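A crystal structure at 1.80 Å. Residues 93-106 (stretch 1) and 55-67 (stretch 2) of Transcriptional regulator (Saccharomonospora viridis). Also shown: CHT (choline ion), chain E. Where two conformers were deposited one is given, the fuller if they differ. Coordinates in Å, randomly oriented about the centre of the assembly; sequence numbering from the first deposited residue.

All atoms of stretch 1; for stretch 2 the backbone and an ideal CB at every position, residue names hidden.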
ATOM      1  N   GLY A  93       1.968   2.709  18.681  1.00 34.26           N
ATOM      2  CA  GLY A  93       2.162   1.362  19.243  1.00 32.02           C
ATOM      3  C   GLY A  93       1.971   0.202  18.302  1.00 33.53           C
ATOM      4  O   GLY A  93       2.395   0.222  17.143  1.00 32.27           O
ATOM      5  N   LEU A  94       1.208  -0.766  18.760  1.00 33.25           N
ATOM      6  CA  LEU A  94       0.984  -1.991  18.071  1.00 36.99           C
ATOM      7  C   LEU A  94       0.283  -1.769  16.712  1.00 27.51           C
ATOM      8  O   LEU A  94       0.684  -2.376  15.723  1.00 30.58           O
ATOM      9  CB  LEU A  94       0.113  -2.905  18.989  1.00 39.96           C
ATOM     10  CG  LEU A  94      -0.232  -4.268  18.390  1.00 44.64           C
ATOM     11  CD1 LEU A  94       0.954  -4.982  17.814  1.00 39.03           C
ATOM     12  CD2 LEU A  94      -0.927  -5.226  19.372  1.00 39.44           C
ATOM     13  N   LEU A  95      -0.744  -0.946  16.690  1.00 31.39           N
ATOM     14  CA  LEU A  95      -1.443  -0.733  15.378  1.00 29.19           C
ATOM     15  C   LEU A  95      -0.507  -0.090  14.311  1.00 28.93           C
ATOM     16  O   LEU A  95      -0.449  -0.511  13.175  1.00 30.65           O
ATOM     17  CB  LEU A  95      -2.707  -0.008  15.536  1.00 30.19           C
ATOM     18  CG  LEU A  95      -3.758  -0.667  16.463  1.00 36.10           C
ATOM     19  CD1 LEU A  95      -5.171  -0.189  16.246  1.00 38.82           C
ATOM     20  CD2 LEU A  95      -3.736  -2.123  16.517  1.00 43.17           C
ATOM     21  N   ARG A  96       0.283   0.882  14.713  1.00 28.39           N
ATOM     22  CA  ARG A  96       1.279   1.491  13.773  1.00 30.71           C
ATOM     23  C   ARG A  96       2.266   0.434  13.300  1.00 29.05           C
ATOM     24  O   ARG A  96       2.546   0.308  12.080  1.00 24.99           O
ATOM     25  CB  ARG A  96       2.029   2.627  14.452  1.00 29.95           C
ATOM     26  CG  ARG A  96       3.107   3.278  13.598  1.00 37.66           C
ATOM     27  CD  ARG A  96       2.481   4.011  12.448  1.00 42.62           C
ATOM     28  NE  ARG A  96       3.428   4.919  11.767  1.00 43.17           N
ATOM     29  CZ  ARG A  96       3.362   6.247  11.712  1.00 36.40           C
ATOM     30  NH1 ARG A  96       4.279   6.903  10.997  1.00 44.68           N
ATOM     31  NH2 ARG A  96       2.375   6.959  12.274  1.00 42.31           N
ATOM     32  N   ASP A  97       2.725  -0.422  14.226  1.00 34.83           N
ATOM     33  CA  ASP A  97       3.638  -1.524  13.851  1.00 30.74           C
ATOM     34  C   ASP A  97       2.989  -2.501  12.911  1.00 31.16           C
ATOM     35  O   ASP A  97       3.624  -3.023  11.968  1.00 28.49           O
ATOM     36  CB  ASP A  97       4.119  -2.243  15.106  1.00 37.77           C
ATOM     37  CG  ASP A  97       5.139  -1.440  15.908  1.00 33.35           C
ATOM     38  OD1 ASP A  97       5.655  -0.445  15.435  1.00 33.37           O
ATOM     39  OD2 ASP A  97       5.360  -1.793  17.068  1.00 47.98           O
ATOM     40  N   GLU A  98       1.728  -2.857  13.176  1.00 28.78           N
ATOM     41  CA  GLU A  98       1.046  -3.754  12.277  1.00 26.40           C
ATOM     42  C   GLU A  98       1.018  -3.183  10.880  1.00 27.19           C
ATOM     43  O   GLU A  98       1.360  -3.881   9.920  1.00 29.13           O
ATOM     44  CB  GLU A  98      -0.343  -4.099  12.816  1.00 32.75           C
ATOM     45  CG  GLU A  98      -0.277  -4.942  14.082  1.00 35.99           C
ATOM     46  CD  GLU A  98      -1.663  -5.294  14.617  1.00 36.60           C
ATOM     47  OE1 GLU A  98      -2.651  -4.793  14.084  1.00 38.39           O
ATOM     48  OE2 GLU A  98      -1.786  -6.105  15.529  1.00 40.02           O
ATOM     49  N   TRP A  99       0.709  -1.869  10.756  1.00 29.07           N
ATOM     50  CA  TRP A  99       0.754  -1.269   9.464  1.00 26.21           C
ATOM     51  C   TRP A  99       2.105  -1.415   8.828  1.00 27.68           C
ATOM     52  O   TRP A  99       2.190  -1.705   7.645  1.00 29.56           O
ATOM     53  CB  TRP A  99       0.320   0.212   9.522  1.00 27.02           C
ATOM     54  CG  TRP A  99      -1.177   0.421   9.442  1.00 23.97           C
ATOM     55  CD1 TRP A  99      -2.065   0.327  10.431  1.00 24.60           C
ATOM     56  CD2 TRP A  99      -1.945   0.624   8.232  1.00 24.89           C
ATOM     57  NE1 TRP A  99      -3.362   0.507   9.955  1.00 26.78           N
ATOM     58  CE2 TRP A  99      -3.311   0.702   8.601  1.00 26.43           C
ATOM     59  CE3 TRP A  99      -1.621   0.740   6.889  1.00 26.31           C
ATOM     60  CZ2 TRP A  99      -4.363   0.941   7.659  1.00 25.17           C
ATOM     61  CZ3 TRP A  99      -2.671   1.000   5.942  1.00 25.55           C
ATOM     62  CH2 TRP A  99      -4.029   1.102   6.343  1.00 26.10           C
ATOM     63  N   SER A 100       3.148  -1.157   9.611  0.50 29.07           N
ATOM     64  CA  SER A 100       4.525  -1.254   9.121  0.50 33.33           C
ATOM     65  C   SER A 100       4.794  -2.618   8.508  0.50 31.27           C
ATOM     66  O   SER A 100       5.483  -2.723   7.497  0.50 31.63           O
ATOM     67  CB  SER A 100       5.553  -0.978  10.233  0.50 32.30           C
ATOM     68  OG  SER A 100       5.493   0.352  10.741  0.50 31.70           O
ATOM     69  N   VAL A 101       4.283  -3.669   9.144  1.00 32.37           N
ATOM     70  CA  VAL A 101       4.462  -5.002   8.675  1.00 30.71           C
ATOM     71  C   VAL A 101       3.592  -5.285   7.441  1.00 28.05           C
ATOM     72  O   VAL A 101       4.093  -5.932   6.494  1.00 33.78           O
ATOM     73  CB  VAL A 101       4.150  -6.000   9.766  1.00 29.71           C
ATOM     74  CG1 VAL A 101       4.169  -7.417   9.184  1.00 32.52           C
ATOM     75  CG2 VAL A 101       5.173  -5.803  10.878  1.00 30.46           C
ATOM     76  N   TRP A 102       2.321  -4.858   7.470  1.00 26.83           N
ATOM     77  CA  TRP A 102       1.443  -5.069   6.296  1.00 25.50           C
ATOM     78  C   TRP A 102       1.981  -4.440   5.036  1.00 24.73           C
ATOM     79  O   TRP A 102       1.936  -5.123   3.981  1.00 28.59           O
ATOM     80  CB  TRP A 102      -0.060  -4.824   6.497  1.00 28.93           C
ATOM     81  CG  TRP A 102      -0.652  -5.738   7.550  1.00 38.97           C
ATOM     82  CD1 TRP A 102      -1.134  -5.347   8.756  1.00 41.60           C
ATOM     83  CD2 TRP A 102      -0.772  -7.186   7.503  1.00 37.06           C
ATOM     84  NE1 TRP A 102      -1.573  -6.450   9.475  1.00 39.12           N
ATOM     85  CE2 TRP A 102      -1.324  -7.588   8.743  1.00 44.04           C
ATOM     86  CE3 TRP A 102      -0.390  -8.192   6.563  1.00 32.85           C
ATOM     87  CZ2 TRP A 102      -1.608  -8.920   9.035  1.00 46.32           C
ATOM     88  CZ3 TRP A 102      -0.685  -9.526   6.843  1.00 48.69           C
ATOM     89  CH2 TRP A 102      -1.272  -9.882   8.091  1.00 50.43           C
ATOM     90  N   LEU A 103       2.529  -3.238   5.123  1.00 25.46           N
ATOM     91  CA  LEU A 103       3.178  -2.630   3.951  1.00 25.10           C
ATOM     92  C   LEU A 103       4.277  -3.590   3.413  1.00 25.08           C
ATOM     93  O   LEU A 103       4.494  -3.725   2.181  1.00 26.56           O
ATOM     94  CB  LEU A 103       3.827  -1.270   4.247  1.00 26.66           C
ATOM     95  CG  LEU A 103       3.010   0.005   3.999  1.00 29.06           C
ATOM     96  CD1 LEU A 103       1.752   0.065   4.814  1.00 26.98           C
ATOM     97  CD2 LEU A 103       3.774   1.284   4.192  1.00 32.73           C
ATOM     98  N   GLN A 104       5.019  -4.230   4.299  1.00 23.09           N
ATOM     99  CA  GLN A 104       6.084  -5.151   3.825  1.00 24.06           C
ATOM    100  C   GLN A 104       5.493  -6.444   3.199  1.00 23.73           C
ATOM    101  O   GLN A 104       6.055  -7.071   2.293  1.00 27.01           O
ATOM    102  CB  GLN A 104       7.049  -5.439   4.968  1.00 24.75           C
ATOM    103  CG  GLN A 104       7.705  -4.219   5.547  1.00 24.43           C
ATOM    104  CD  GLN A 104       8.553  -4.617   6.755  1.00 30.04           C
ATOM    105  OE1 GLN A 104       9.517  -5.391   6.637  1.00 30.29           O
ATOM    106  NE2 GLN A 104       8.244  -4.045   7.839  1.00 26.88           N
ATOM    107  N   VAL A 105       4.368  -6.837   3.775  1.00 29.06           N
ATOM    108  CA  VAL A 105       3.699  -8.005   3.298  1.00 27.66           C
ATOM    109  C   VAL A 105       3.142  -7.831   1.926  1.00 27.98           C
ATOM    110  O   VAL A 105       3.207  -8.762   1.080  1.00 30.54           O
ATOM    111  CB  VAL A 105       2.630  -8.455   4.295  1.00 29.50           C
ATOM    112  CG1 VAL A 105       1.682  -9.543   3.734  1.00 28.56           C
ATOM    113  CG2 VAL A 105       3.376  -9.081   5.450  1.00 29.93           C
ATOM    114  N   TRP A 106       2.698  -6.611   1.621  1.00 26.31           N
ATOM    115  CA  TRP A 106       2.199  -6.411   0.254  1.00 30.19           C
ATOM    116  C   TRP A 106       3.280  -6.748  -0.767  1.00 31.54           C
ATOM    117  O   TRP A 106       3.036  -7.386  -1.799  1.00 30.97           O
ATOM    118  CB  TRP A 106       1.667  -4.962   0.108  1.00 30.99           C
ATOM    119  CG  TRP A 106       0.599  -4.633   0.945  1.00 29.16           C
ATOM    120  CD1 TRP A 106      -0.387  -5.461   1.434  1.00 26.98           C
ATOM    121  CD2 TRP A 106       0.233  -3.320   1.321  1.00 28.67           C
ATOM    122  NE1 TRP A 106      -1.265  -4.749   2.149  1.00 29.59           N
ATOM    123  CE2 TRP A 106      -0.956  -3.416   2.041  1.00 30.35           C
ATOM    124  CE3 TRP A 106       0.810  -2.033   1.096  1.00 28.01           C
ATOM    125  CZ2 TRP A 106      -1.579  -2.307   2.599  1.00 28.01           C
ATOM    126  CZ3 TRP A 106       0.190  -0.920   1.663  1.00 26.36           C
ATOM    127  CH2 TRP A 106      -0.995  -1.070   2.406  1.00 27.84           C
ATOM    128  N   UNK A  55       4.965 -15.258  12.403  1.00 29.08           N
ATOM    129  CA  UNK A  55       4.704 -13.994  13.130  1.00 26.61           C
ATOM    130  C   UNK A  55       3.433 -13.347  12.565  1.00 26.80           C
ATOM    131  O   UNK A  55       2.575 -12.832  13.332  1.00 31.29           O
ATOM    132  CB  UNK A  55       5.891 -13.036  13.015  1.00 26.61           C
ATOM    133  N   UNK A  56       3.242 -13.486  11.279  1.00 29.82           N
ATOM    134  CA  UNK A  56       2.047 -12.886  10.636  1.00 30.96           C
ATOM    135  C   UNK A  56       0.820 -13.698  11.121  1.00 31.60           C
ATOM    136  O   UNK A  56      -0.229 -13.136  11.434  1.00 29.78           O
ATOM    137  CB  UNK A  56       2.159 -12.903   9.110  1.00 30.96           C
ATOM    138  N   UNK A  57       0.943 -15.004  11.138  1.00 31.92           N
ATOM    139  CA  UNK A  57      -0.185 -15.814  11.553  1.00 30.93           C
ATOM    140  C   UNK A  57      -0.605 -15.471  12.972  1.00 34.71           C
ATOM    141  O   UNK A  57      -1.804 -15.295  13.271  1.00 28.95           O
ATOM    142  CB  UNK A  57       0.157 -17.301  11.444  1.00 30.93           C
ATOM    143  N   UNK A  58       0.391 -15.318  13.851  1.00 30.68           N
ATOM    144  CA  UNK A  58       0.093 -14.970  15.244  1.00 28.86           C
ATOM    145  C   UNK A  58      -0.552 -13.588  15.341  1.00 31.44           C
ATOM    146  O   UNK A  58      -1.512 -13.350  16.102  1.00 30.90           O
ATOM    147  CB  UNK A  58       1.368 -15.013  16.088  1.00 28.86           C
ATOM    148  N   UNK A  59      -0.083 -12.652  14.542  1.00 30.17           N
ATOM    149  CA  UNK A  59      -0.648 -11.343  14.635  1.00 31.96           C
ATOM    150  C   UNK A  59      -2.037 -11.268  14.072  1.00 28.90           C
ATOM    151  O   UNK A  59      -2.856 -10.488  14.564  1.00 31.90           O
ATOM    152  CB  UNK A  59       0.257 -10.334  13.925  1.00 31.96           C
ATOM    153  N   UNK A  60      -2.312 -12.000  13.004  1.00 35.25           N
ATOM    154  CA  UNK A  60      -3.679 -11.967  12.395  1.00 35.69           C
ATOM    155  C   UNK A  60      -4.631 -12.454  13.448  1.00 35.92           C
ATOM    156  O   UNK A  60      -5.713 -11.890  13.597  1.00 31.44           O
ATOM    157  CB  UNK A  60      -3.783 -12.823  11.131  1.00 35.69           C
ATOM    158  N   UNK A  61      -4.247 -13.478  14.195  1.00 30.14           N
ATOM    159  CA  UNK A  61      -5.118 -13.943  15.283  1.00 33.66           C
ATOM    160  C   UNK A  61      -5.308 -12.921  16.411  1.00 34.21           C
ATOM    161  O   UNK A  61      -6.386 -12.748  16.942  1.00 34.53           O
ATOM    162  CB  UNK A  61      -4.546 -15.234  15.872  1.00 33.66           C
ATOM    163  N   UNK A  62      -4.226 -12.323  16.896  1.00 29.47           N
ATOM    164  CA  UNK A  62      -4.335 -11.313  17.924  1.00 31.37           C
ATOM    165  C   UNK A  62      -5.282 -10.234  17.470  1.00 30.16           C
ATOM    166  O   UNK A  62      -6.112  -9.719  18.261  1.00 30.54           O
ATOM    167  CB  UNK A  62      -2.965 -10.724  18.266  1.00 31.37           C
ATOM    168  N   UNK A  63      -5.126  -9.845  16.216  1.00 28.05           N
ATOM    169  CA  UNK A  63      -5.898  -8.687  15.664  1.00 33.75           C
ATOM    170  C   UNK A  63      -7.389  -8.974  15.544  1.00 32.37           C
ATOM    171  O   UNK A  63      -8.215  -8.120  15.800  1.00 30.98           O
ATOM    172  CB  UNK A  63      -5.359  -8.301  14.285  1.00 33.75           C
ATOM    173  N   UNK A  64      -7.708 -10.206  15.220  1.00 29.00           N
ATOM    174  CA  UNK A  64      -9.059 -10.622  15.153  1.00 30.13           C
ATOM    175  C   UNK A  64      -9.675 -10.784  16.569  1.00 30.47           C
ATOM    176  O   UNK A  64     -10.788 -10.343  16.842  1.00 29.27           O
ATOM    177  CB  UNK A  64      -9.145 -11.928  14.360  1.00 30.13           C
ATOM    178  N   UNK A  65      -8.878 -11.265  17.536  1.00 33.39           N
ATOM    179  CA  UNK A  65      -9.361 -11.330  18.887  1.00 37.64           C
ATOM    180  C   UNK A  65      -9.706  -9.882  19.395  1.00 35.18           C
ATOM    181  O   UNK A  65     -10.723  -9.640  20.080  1.00 31.56           O
ATOM    182  CB  UNK A  65      -8.316 -12.004  19.778  1.00 37.64           C
ATOM    183  N   UNK A  66      -8.847  -8.926  19.055  1.00 32.93           N
ATOM    184  CA  UNK A  66      -9.001  -7.531  19.454  1.00 31.45           C
ATOM    185  C   UNK A  66     -10.358  -7.018  18.872  1.00 29.87           C
ATOM    186  O   UNK A  66     -11.171  -6.353  19.538  1.00 33.80           O
ATOM    187  CB  UNK A  66      -7.821  -6.690  18.963  1.00 31.45           C
ATOM    188  N   UNK A  67     -10.591  -7.364  17.615  1.00 28.62           N
ATOM    189  CA  UNK A  67     -11.773  -6.908  16.924  1.00 27.79           C
ATOM    190  C   UNK A  67     -12.999  -7.464  17.641  1.00 27.11           C
ATOM    191  O   UNK A  67     -13.993  -6.750  17.943  1.00 30.23           O
ATOM    192  CB  UNK A  67     -11.748  -7.331  15.454  1.00 27.79           C
TER
HETATM  193  C4  CHT E 303      -5.513  -5.577   6.413  1.00 66.80           C
HETATM  194  C5  CHT E 303      -5.194  -4.740   7.653  1.00 47.08           C
HETATM  195  C6  CHT E 303      -3.779  -3.125   6.418  1.00 47.78           C
HETATM  196  C7  CHT E 303      -4.245  -2.833   8.738  1.00 57.00           C
HETATM  197  C8  CHT E 303      -6.007  -2.538   7.028  1.00 49.80           C
HETATM  198  O6  CHT E 303      -5.377  -6.951   6.807  1.00 67.60           O
HETATM  199  N1  CHT E 303      -4.817  -3.313   7.445  1.00 50.82           N

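Residues 55-67 form a helix that crosses helix 94-106 at 133° between their N-to-C directions, with the axes 12.0 Å apart at closest approach. At that spacing contact depends on side chains that reach across.

At position 55 the CB has nothing of stretch 1 within 5.5 Å, so no preference is set; the residue is Ala55.

Position 56 points sideways, but its CB lies 4.7 Å from Trp102 CH2 and 5.4 Å from Val105 CG2, and Val101 is also near. This apolar hollow suits a leucine, isoleucine or methionine. It is Leu56, and with chi1 m and chi2 t its CD2 enters the hollow, 3.6 Å from Val105 CG2, 3.7 Å from Val101 CG1 and 4.0 Å from Trp102 CZ3.

Position 57 points away and position 58 is out of reach; polar or charged residues would serve, and they are Arg57 and Arg58.

Position 59 points toward stretch 1, its CB 5.0 Å from Glu98 OE2 and 5.4 Å from Trp102 CZ2. A carboxylate at this distance calls for a donor of modest length, such as asparagine, glutamine or histidine. Asn59 donates from ND2 to Glu98 OE2 (2.7 Å) at 169°. Its OD1 is left without a partner, 3.9 Å from Trp102 CZ2.

The CB at position 60 is 4.9 Å from Trp102 CH2, which favours a small or medium apolar residue. Val60 places CG2 3.4 Å from Trp102 CH2, at the ring edge; choline lies over one face of the same ring.

Position 61 meets nothing; it is Lys61. Position 62 points toward stretch 1, its CB 5.5 Å from Glu98 OE2, so the choice is wide. Leu62 makes no close contact; its CB stays 5.3 Å from Glu98 OE2.

At position 63 the CB is 4.4 Å from Glu98 OE2. Alanine or serine would fit, and Ala63 is present, its CB 4.3 Å from Glu98 OE2.

Positions 64 and 65, out of reach, are Phe64 and Asp65.

Position 66 points toward stretch 1 with nothing within 5.5 Å of its CB, so only a long side chain can bridge the gap, and Glu98 makes lysine or arginine attractive. Arg66 forms a two-pronged salt bridge, NH1 to Glu98 OE1 (2.9 Å) and NH2 to Glu98 OE2 (2.6 Å), while Leu95 CD2 sits over one guanidinium face, 3.0 Å from Arg66 NH1.

Position 67 is again out of reach, and holds Gln67.

Stretch 2 55-67: ALRRNVKLAFDRQ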
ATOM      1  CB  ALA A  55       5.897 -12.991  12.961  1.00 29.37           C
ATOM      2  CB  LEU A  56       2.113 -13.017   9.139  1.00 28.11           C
ATOM      3  CG  LEU A  56       3.172 -12.172   8.470  1.00 35.83           C
ATOM      4  CD1 LEU A  56       3.339 -12.571   7.024  1.00 37.91           C
ATOM      5  CD2 LEU A  56       2.768 -10.727   8.542  1.00 43.73           C
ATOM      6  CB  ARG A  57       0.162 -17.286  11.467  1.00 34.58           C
ATOM      7  CG  ARG A  57      -1.041 -18.237  11.473  1.00 38.08           C
ATOM      8  CD  ARG A  57      -0.623 -19.696  11.542  1.00 47.80           C
ATOM      9  NE  ARG A  57       0.529 -20.034  10.681  1.00 50.93           N
ATOM     10  CZ  ARG A  57       0.486 -20.205   9.372  1.00 43.91           C
ATOM     11  NH1 ARG A  57       1.582 -20.582   8.713  1.00 42.16           N
ATOM     12  NH2 ARG A  57      -0.668 -20.091   8.736  1.00 50.18           N
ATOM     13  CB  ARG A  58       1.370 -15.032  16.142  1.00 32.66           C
ATOM     14  CG  ARG A  58       1.049 -14.763  17.619  1.00 39.70           C
ATOM     15  CD  ARG A  58       2.359 -14.761  18.457  1.00 45.08           C
ATOM     16  NE  ARG A  58       2.163 -14.064  19.732  1.00 47.60           N
ATOM     17  CZ  ARG A  58       2.389 -12.772  19.957  1.00 51.84           C
ATOM     18  NH1 ARG A  58       2.855 -11.957  18.992  1.00 51.46           N
ATOM     19  NH2 ARG A  58       2.147 -12.285  21.180  1.00 47.20           N
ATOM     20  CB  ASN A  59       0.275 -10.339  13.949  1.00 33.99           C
ATOM     21  CG  ASN A  59      -0.336  -8.995  13.888  1.00 37.52           C
ATOM     22  OD1 ASN A  59      -1.104  -8.716  12.930  1.00 38.58           O
ATOM     23  ND2 ASN A  59      -0.225  -8.259  14.977  1.00 41.57           N
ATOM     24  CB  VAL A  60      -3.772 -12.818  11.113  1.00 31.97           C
ATOM     25  CG1 VAL A  60      -5.212 -13.275  10.747  1.00 33.68           C
ATOM     26  CG2 VAL A  60      -3.039 -12.127   9.984  1.00 35.99           C
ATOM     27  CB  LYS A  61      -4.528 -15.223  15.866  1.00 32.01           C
ATOM     28  CG  LYS A  61      -5.085 -15.615  17.221  1.00 44.21           C
ATOM     29  CD  LYS A  61      -4.854 -17.063  17.582  1.00 49.06           C
ATOM     30  CE  LYS A  61      -6.076 -17.886  17.201  1.00 64.39           C
ATOM     31  NZ  LYS A  61      -7.265 -17.546  18.047  1.00 59.33           N
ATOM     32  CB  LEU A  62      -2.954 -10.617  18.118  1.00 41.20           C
ATOM     33  CG  LEU A  62      -1.841 -11.421  18.806  1.00 46.65           C
ATOM     34  CD1 LEU A  62      -0.514 -10.687  18.656  1.00 48.75           C
ATOM     35  CD2 LEU A  62      -2.183 -11.736  20.269  1.00 47.24           C
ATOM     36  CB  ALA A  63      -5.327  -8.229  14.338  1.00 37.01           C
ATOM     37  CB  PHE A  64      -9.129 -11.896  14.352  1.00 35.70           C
ATOM     38  CG  PHE A  64     -10.519 -12.443  14.277  1.00 36.26           C
ATOM     39  CD1 PHE A  64     -11.437 -11.898  13.396  1.00 47.53           C
ATOM     40  CD2 PHE A  64     -10.891 -13.511  15.089  1.00 43.21           C
ATOM     41  CE1 PHE A  64     -12.748 -12.389  13.349  1.00 42.82           C
ATOM     42  CE2 PHE A  64     -12.168 -14.017  15.016  1.00 48.49           C
ATOM     43  CZ  PHE A  64     -13.085 -13.449  14.146  1.00 40.21           C
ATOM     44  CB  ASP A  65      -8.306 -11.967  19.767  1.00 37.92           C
ATOM     45  CG  ASP A  65      -8.245 -13.446  19.625  1.00 51.74           C
ATOM     46  OD1 ASP A  65      -9.193 -14.049  19.048  1.00 44.57           O
ATOM     47  OD2 ASP A  65      -7.279 -14.008  20.193  1.00 45.66           O
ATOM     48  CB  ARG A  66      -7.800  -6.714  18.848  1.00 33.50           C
ATOM     49  CG  ARG A  66      -7.790  -5.207  19.011  1.00 39.31           C
ATOM     50  CD  ARG A  66      -6.708  -4.566  18.114  1.00 39.91           C
ATOM     51  NE  ARG A  66      -5.415  -5.214  18.304  1.00 37.72           N
ATOM     52  CZ  ARG A  66      -4.491  -5.376  17.353  1.00 34.64           C
ATOM     53  NH1 ARG A  66      -4.687  -4.919  16.121  1.00 37.76           N
ATOM     54  NH2 ARG A  66      -3.361  -5.995  17.641  1.00 37.75           N
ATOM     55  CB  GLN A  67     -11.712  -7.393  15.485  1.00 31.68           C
ATOM     56  CG  GLN A  67     -12.871  -6.995  14.656  1.00 29.63           C
ATOM     57  CD  GLN A  67     -12.864  -7.647  13.342  1.00 35.10           C
ATOM     58  OE1 GLN A  67     -12.177  -7.219  12.417  1.00 33.03           O
ATOM     59  NE2 GLN A  67     -13.743  -8.612  13.195  1.00 34.90           N
TER
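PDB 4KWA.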